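Local coordinates for cytoplasmic protein (Cryptococcus neoformans var. grubii serotype A, PDB 7LPO) that probably hydrolyses steryl beta-glucosides, releasing glucose from the sterol, as a fungal sterylglucosidase of glycosyl hydrolase family 5, at residues K92-N97 / T653-G658; L88-A93 / S591-D596. All blocks are in the same frame, centred on the assembly; numbering follows the deposited sequence.

Contact 1 (K92-N97 / T653-G658); sequences KAWGYN and TLILDG
With chi1 at -77°, Trp94 sets its CG opposite its own carbonyl carbon and next to its backbone N, and the indole thereby reaches past the end of helix 83-93 to the last turn of helix 652-656. Ile655 answers with CG1 between its backbone N and carbonyl carbon, which leaves CG2 as the branch that faces Ala93 and the indole. The two side chains run past one another in opposite directions, so the ring meets the isoleucine at the root of its side chain and at its backbone.

The polar link is Trp94 NE1 to Ile655 O, 2.9 Å long and nearly straight at the hydrogen (164°). The oxygen lies in the plane of the indole, at its edge, whereas the N-H approaches well to one side of the C=O direction, at a C=O...N angle of 114°. A buried indole N-H is thus satisfied by a main-chain carbonyl near the C-terminal end of the short helix.

Apolar contacts flank this bond. Ala93 CB touches Ile655 CG2 at 3.5 Å and, less closely, Leu654 CD2 at 4.0 Å. The same Ile655 CG2 also lies 3.9 Å from Trp94 CD1, so one methyl serves both neighbours. Val662 and Cys666 also pack on Trp94.

Gly95 ends helix 83-93, its positive phi going with two bonds back into the last turn, of which Gly95 N to Lys92 O (2.9 Å) is one. The chain then turns into strand 98-104, which pairs in parallel with strand 35-43. The arrangement is a helix C-terminus closed by a Schellman motif, within the family 5 catalytic region of TIM-barrel type, packed against the end of helix 652-656.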
loop_
_atom_site.group_PDB
_atom_site.type_symbol
_atom_site.label_atom_id
_atom_site.label_comp_id
_atom_site.label_asym_id
_atom_site.label_seq_id
_atom_site.Cartn_x
_atom_site.Cartn_y
_atom_site.Cartn_z
ATOM N N LYS A 92 -5.381 9.552 16.838
ATOM C CA LYS A 92 -5.122 8.956 18.147
ATOM C C LYS A 92 -6.421 8.704 18.906
ATOM O O LYS A 92 -6.579 7.659 19.551
ATOM C CB LYS A 92 -4.193 9.855 18.965
ATOM C CG LYS A 92 -3.386 9.097 20.018
ATOM C CD LYS A 92 -2.231 8.349 19.361
ATOM C CE LYS A 92 -1.421 7.544 20.367
ATOM N NZ LYS A 92 -1.685 6.081 20.254
ATOM N N ALA A 93 -7.365 9.646 18.836
ATOM C CA ALA A 93 -8.647 9.487 19.515
ATOM C C ALA A 93 -9.451 8.316 18.959
ATOM O O ALA A 93 -10.306 7.773 19.667
ATOM C CB ALA A 93 -9.459 10.783 19.407
ATOM N N TRP A 94 -9.204 7.931 17.706
ATOM C CA TRP A 94 -9.825 6.762 17.103
ATOM C C TRP A 94 -9.148 5.470 17.524
ATOM O O TRP A 94 -9.538 4.399 17.042
ATOM C CB TRP A 94 -9.800 6.870 15.577
ATOM C CG TRP A 94 -10.821 7.800 14.983
ATOM C CD1 TRP A 94 -11.997 8.210 15.553
ATOM C CD2 TRP A 94 -10.762 8.418 13.695
ATOM N NE1 TRP A 94 -12.672 9.051 14.690
ATOM C CE2 TRP A 94 -11.928 9.199 13.549
ATOM C CE3 TRP A 94 -9.839 8.384 12.643
ATOM C CZ2 TRP A 94 -12.185 9.943 12.404
ATOM C CZ3 TRP A 94 -10.098 9.140 11.500
ATOM C CH2 TRP A 94 -11.262 9.897 11.392
ATOM N N GLY A 95 -8.159 5.545 18.413
ATOM C CA GLY A 95 -7.493 4.372 18.935
ATOM C C GLY A 95 -6.263 3.935 18.171
ATOM O O GLY A 95 -5.632 2.947 18.559
ATOM N N TYR A 96 -5.888 4.639 17.111
ATOM C CA TYR A 96 -4.760 4.216 16.291
ATOM C C TYR A 96 -3.435 4.515 16.980
ATOM O O TYR A 96 -3.287 5.530 17.663
ATOM C CB TYR A 96 -4.821 4.901 14.933
ATOM C CG TYR A 96 -6.051 4.508 14.139
ATOM C CD1 TYR A 96 -6.582 3.227 14.237
ATOM C CD2 TYR A 96 -6.673 5.408 13.290
ATOM C CE1 TYR A 96 -7.698 2.861 13.524
ATOM C CE2 TYR A 96 -7.793 5.043 12.568
ATOM C CZ TYR A 96 -8.302 3.774 12.694
ATOM O OH TYR A 96 -9.421 3.411 11.985
ATOM N N ASN A 97 -2.480 3.596 16.824
ATOM C CA ASN A 97 -1.128 3.774 17.342
ATOM C C ASN A 97 -0.071 3.546 16.268
ATOM O O ASN A 97 1.115 3.405 16.598
ATOM C CB ASN A 97 -0.878 2.832 18.523
ATOM C CG ASN A 97 -1.179 1.376 18.183
ATOM O OD1 ASN A 97 -1.455 1.040 17.030
ATOM N ND2 ASN A 97 -1.123 0.505 19.188
ATOM N N THR A 653 -17.053 16.166 18.190
ATOM C CA THR A 653 -16.822 16.663 16.837
ATOM C C THR A 653 -15.480 16.209 16.282
ATOM O O THR A 653 -15.351 16.008 15.070
ATOM C CB THR A 653 -16.905 18.189 16.833
ATOM O OG1 THR A 653 -18.254 18.581 17.111
ATOM C CG2 THR A 653 -16.485 18.762 15.488
ATOM N N LEU A 654 -14.467 16.058 17.138
ATOM C CA LEU A 654 -13.169 15.584 16.672
ATOM C C LEU A 654 -13.279 14.203 16.035
ATOM O O LEU A 654 -12.713 13.950 14.963
ATOM C CB LEU A 654 -12.176 15.552 17.833
ATOM C CG LEU A 654 -10.794 14.985 17.511
ATOM C CD1 LEU A 654 -10.022 15.924 16.600
ATOM C CD2 LEU A 654 -10.023 14.728 18.803
ATOM N N ILE A 655 -13.995 13.287 16.688
ATOM C CA ILE A 655 -14.024 11.904 16.219
ATOM C C ILE A 655 -15.176 11.608 15.273
ATOM O O ILE A 655 -15.240 10.498 14.722
ATOM C CB ILE A 655 -14.081 10.925 17.408
ATOM C CG1 ILE A 655 -15.255 11.252 18.340
ATOM C CG2 ILE A 655 -12.766 10.960 18.193
ATOM C CD1 ILE A 655 -15.381 10.313 19.509
ATOM N N LEU A 656 -16.069 12.549 15.047
ATOM C CA LEU A 656 -17.211 12.305 14.176
ATOM C C LEU A 656 -17.262 13.215 12.964
ATOM O O LEU A 656 -17.586 12.754 11.865
ATOM C CB LEU A 656 -18.527 12.470 14.955
ATOM C CG LEU A 656 -18.781 11.562 16.151
ATOM C CD1 LEU A 656 -20.108 11.940 16.803
ATOM C CD2 LEU A 656 -18.767 10.109 15.718
ATOM N N ASP A 657 -16.990 14.503 13.130
ATOM C CA ASP A 657 -17.256 15.467 12.070
ATOM C C ASP A 657 -16.225 15.336 10.955
ATOM O O ASP A 657 -15.019 15.439 11.202
ATOM C CB ASP A 657 -17.255 16.877 12.642
ATOM C CG ASP A 657 -17.849 17.888 11.700
ATOM O OD1 ASP A 657 -18.897 17.590 11.101
ATOM O OD2 ASP A 657 -17.267 18.978 11.565
ATOM N N GLY A 658 -16.705 15.127 9.726
ATOM C CA GLY A 658 -15.854 14.843 8.595
ATOM C C GLY A 658 -15.592 13.371 8.344
ATOM O O GLY A 658 -15.114 13.028 7.256
#

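Contact 2 (L88-A93 / S591-D596); sequences LARLKA and SLWSVD
A buried cation-pi stack joins helix 83-93, in the family 5 catalytic region, to the loop between strand 567-570 and helix 652-656. Its partners are Arg90 and Trp593: the guanidinium lies flat on one face of the indole, with centres 4.0 Å apart and planes inclined by 19°.

The overlap is offset toward the pyrrole side. Arg90 CZ comes within 3.5 Å of Trp593 NE1, while Arg90 CD lies near Trp593 CD1 and Arg90 NH2 over Trp593 CZ2. Arg90 is extended through its first two torsions and bends at chi3 (-66°), a turn that lays its flat end along the ring while the two side chains cross at about a right angle. Arg90 NE and Trp593 NE1 are both donors, so their 3.4 Å approach belongs to the stack and is not a hydrogen bond.

Each group is also fixed by hydrogen bonds beyond the stack. Arg90 NE donates to Leu654 O and Arg90 NH1 is bonded to Tyr573 OH, while Trp593 NE1 donates to Asp657 O. These bonds restrict rotation of both planes and satisfy N-H groups in a buried setting.

The loop has supports of its own: Ser591 OG donates to Trp593 O at 2.7 Å, in the carbonyl plane, and Ser594 OG accepts from Asp596 N in an ST turn. On the helix side Leu91 packs on Val41 of strand 35-43, as does Leu592 from the loop, and helix 652-656 lies beside the guanidinium, its Leu654 O close to that plane.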
loop_
_atom_site.group_PDB
_atom_site.type_symbol
_atom_site.label_atom_id
_atom_site.label_comp_id
_atom_site.label_asym_id
_atom_site.label_seq_id
_atom_site.Cartn_x
_atom_site.Cartn_y
_atom_site.Cartn_z
ATOM N N LEU A 88 -3.621 14.446 13.736
ATOM C CA LEU A 88 -3.034 13.401 14.565
ATOM C C LEU A 88 -3.884 13.155 15.805
ATOM O O LEU A 88 -4.044 12.010 16.239
ATOM C CB LEU A 88 -1.600 13.767 14.950
ATOM C CG LEU A 88 -0.615 13.864 13.780
ATOM C CD1 LEU A 88 0.716 14.496 14.200
ATOM C CD2 LEU A 88 -0.346 12.495 13.167
ATOM N N ALA A 89 -4.444 14.214 16.387
ATOM C CA ALA A 89 -5.338 14.038 17.525
ATOM C C ALA A 89 -6.513 13.154 17.148
ATOM O O ALA A 89 -6.893 12.252 17.904
ATOM C CB ALA A 89 -5.833 15.395 18.023
ATOM N N ARG A 90 -7.103 13.404 15.980
ATOM C CA ARG A 90 -8.228 12.599 15.531
ATOM C C ARG A 90 -7.820 11.140 15.401
ATOM O O ARG A 90 -8.503 10.242 15.903
ATOM C CB ARG A 90 -8.748 13.147 14.204
ATOM C CG ARG A 90 -10.026 12.487 13.695
ATOM C CD ARG A 90 -10.548 13.206 12.431
ATOM N NE ARG A 90 -10.980 14.580 12.706
ATOM C CZ ARG A 90 -10.382 15.674 12.243
ATOM N NH1 ARG A 90 -9.308 15.589 11.461
ATOM N NH2 ARG A 90 -10.872 16.862 12.552
ATOM N N LEU A 91 -6.695 10.884 14.740
ATOM C CA LEU A 91 -6.255 9.506 14.556
ATOM C C LEU A 91 -5.995 8.833 15.898
ATOM O O LEU A 91 -6.368 7.671 16.103
ATOM C CB LEU A 91 -5.004 9.476 13.683
ATOM C CG LEU A 91 -5.171 10.026 12.270
ATOM C CD1 LEU A 91 -3.840 10.090 11.523
ATOM C CD2 LEU A 91 -6.174 9.179 11.481
ATOM N N LYS A 92 -5.381 9.552 16.838
ATOM C CA LYS A 92 -5.122 8.956 18.147
ATOM C C LYS A 92 -6.421 8.704 18.906
ATOM O O LYS A 92 -6.579 7.659 19.551
ATOM C CB LYS A 92 -4.193 9.855 18.965
ATOM C CG LYS A 92 -3.386 9.097 20.018
ATOM C CD LYS A 92 -2.231 8.349 19.361
ATOM C CE LYS A 92 -1.421 7.544 20.367
ATOM N NZ LYS A 92 -1.685 6.081 20.254
ATOM N N ALA A 93 -7.365 9.646 18.836
ATOM C CA ALA A 93 -8.647 9.487 19.515
ATOM C C ALA A 93 -9.451 8.316 18.959
ATOM O O ALA A 93 -10.306 7.773 19.667
ATOM C CB ALA A 93 -9.459 10.783 19.407
ATOM N N SER A 591 -10.302 7.777 1.457
ATOM C CA SER A 591 -10.030 8.467 2.710
ATOM C C SER A 591 -11.146 8.243 3.723
ATOM O O SER A 591 -12.337 8.312 3.396
ATOM C CB SER A 591 -9.855 9.965 2.474
ATOM O OG SER A 591 -9.549 10.627 3.691
ATOM N N LEU A 592 -10.744 7.995 4.971
ATOM C CA LEU A 592 -11.686 7.884 6.076
ATOM C C LEU A 592 -12.383 9.201 6.391
ATOM O O LEU A 592 -13.418 9.191 7.068
ATOM C CB LEU A 592 -10.957 7.409 7.333
ATOM C CG LEU A 592 -10.165 6.114 7.236
ATOM C CD1 LEU A 592 -9.562 5.790 8.586
ATOM C CD2 LEU A 592 -11.058 4.993 6.752
ATOM N N TRP A 593 -11.833 10.324 5.935
ATOM C CA TRP A 593 -12.204 11.647 6.411
ATOM C C TRP A 593 -12.163 12.614 5.235
ATOM O O TRP A 593 -11.345 12.471 4.325
ATOM C CB TRP A 593 -11.253 12.075 7.556
ATOM C CG TRP A 593 -11.655 13.316 8.267
ATOM C CD1 TRP A 593 -12.426 13.405 9.386
ATOM C CD2 TRP A 593 -11.303 14.660 7.913
ATOM N NE1 TRP A 593 -12.598 14.727 9.740
ATOM C CE2 TRP A 593 -11.911 15.515 8.854
ATOM C CE3 TRP A 593 -10.537 15.224 6.890
ATOM C CZ2 TRP A 593 -11.782 16.902 8.798
ATOM C CZ3 TRP A 593 -10.414 16.600 6.835
ATOM C CH2 TRP A 593 -11.038 17.423 7.780
ATOM N N SER A 594 -13.071 13.585 5.251
ATOM C CA SER A 594 -13.149 14.582 4.193
ATOM C C SER A 594 -13.789 15.843 4.744
ATOM O O SER A 594 -14.797 15.768 5.453
ATOM C CB SER A 594 -13.965 14.080 2.998
ATOM O OG SER A 594 -14.143 15.116 2.040
ATOM N N VAL A 595 -13.209 17.000 4.405
ATOM C CA VAL A 595 -13.814 18.268 4.802
ATOM C C VAL A 595 -15.220 18.393 4.231
ATOM O O VAL A 595 -16.085 19.031 4.837
ATOM C CB VAL A 595 -12.944 19.460 4.359
ATOM C CG1 VAL A 595 -11.598 19.429 5.050
ATOM C CG2 VAL A 595 -12.788 19.459 2.844
ATOM N N ASP A 596 -15.473 17.815 3.052
ATOM C CA ASP A 596 -16.809 17.886 2.465
ATOM C C ASP A 596 -17.855 17.139 3.289
ATOM O O ASP A 596 -19.054 17.279 3.024
ATOM C CB ASP A 596 -16.790 17.331 1.038
ATOM C CG ASP A 596 -16.204 18.311 0.030
ATOM O OD1 ASP A 596 -16.096 19.513 0.352
ATOM O OD2 ASP A 596 -15.855 17.882 -1.089
#

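Contacts 1 and 2 are both buried and start from helix 83-93, with centres about 6 Å apart, but they use different parts of it. Contact 2 takes a long charged side chain from within the helix and lays it on an aromatic face of a loop; contact 1 lies at the helix end, where an alanine methyl and one indole edge meet the apolar side chains and backbone of a short helix. A tryptophan serves each in a different way, by its N-H edge across contact 1 and by its face across contact 2. Yet both indole N-H groups end on main-chain oxygens of 653-658, and Gly658 O pairs with Ser594 N, which couples the two sites.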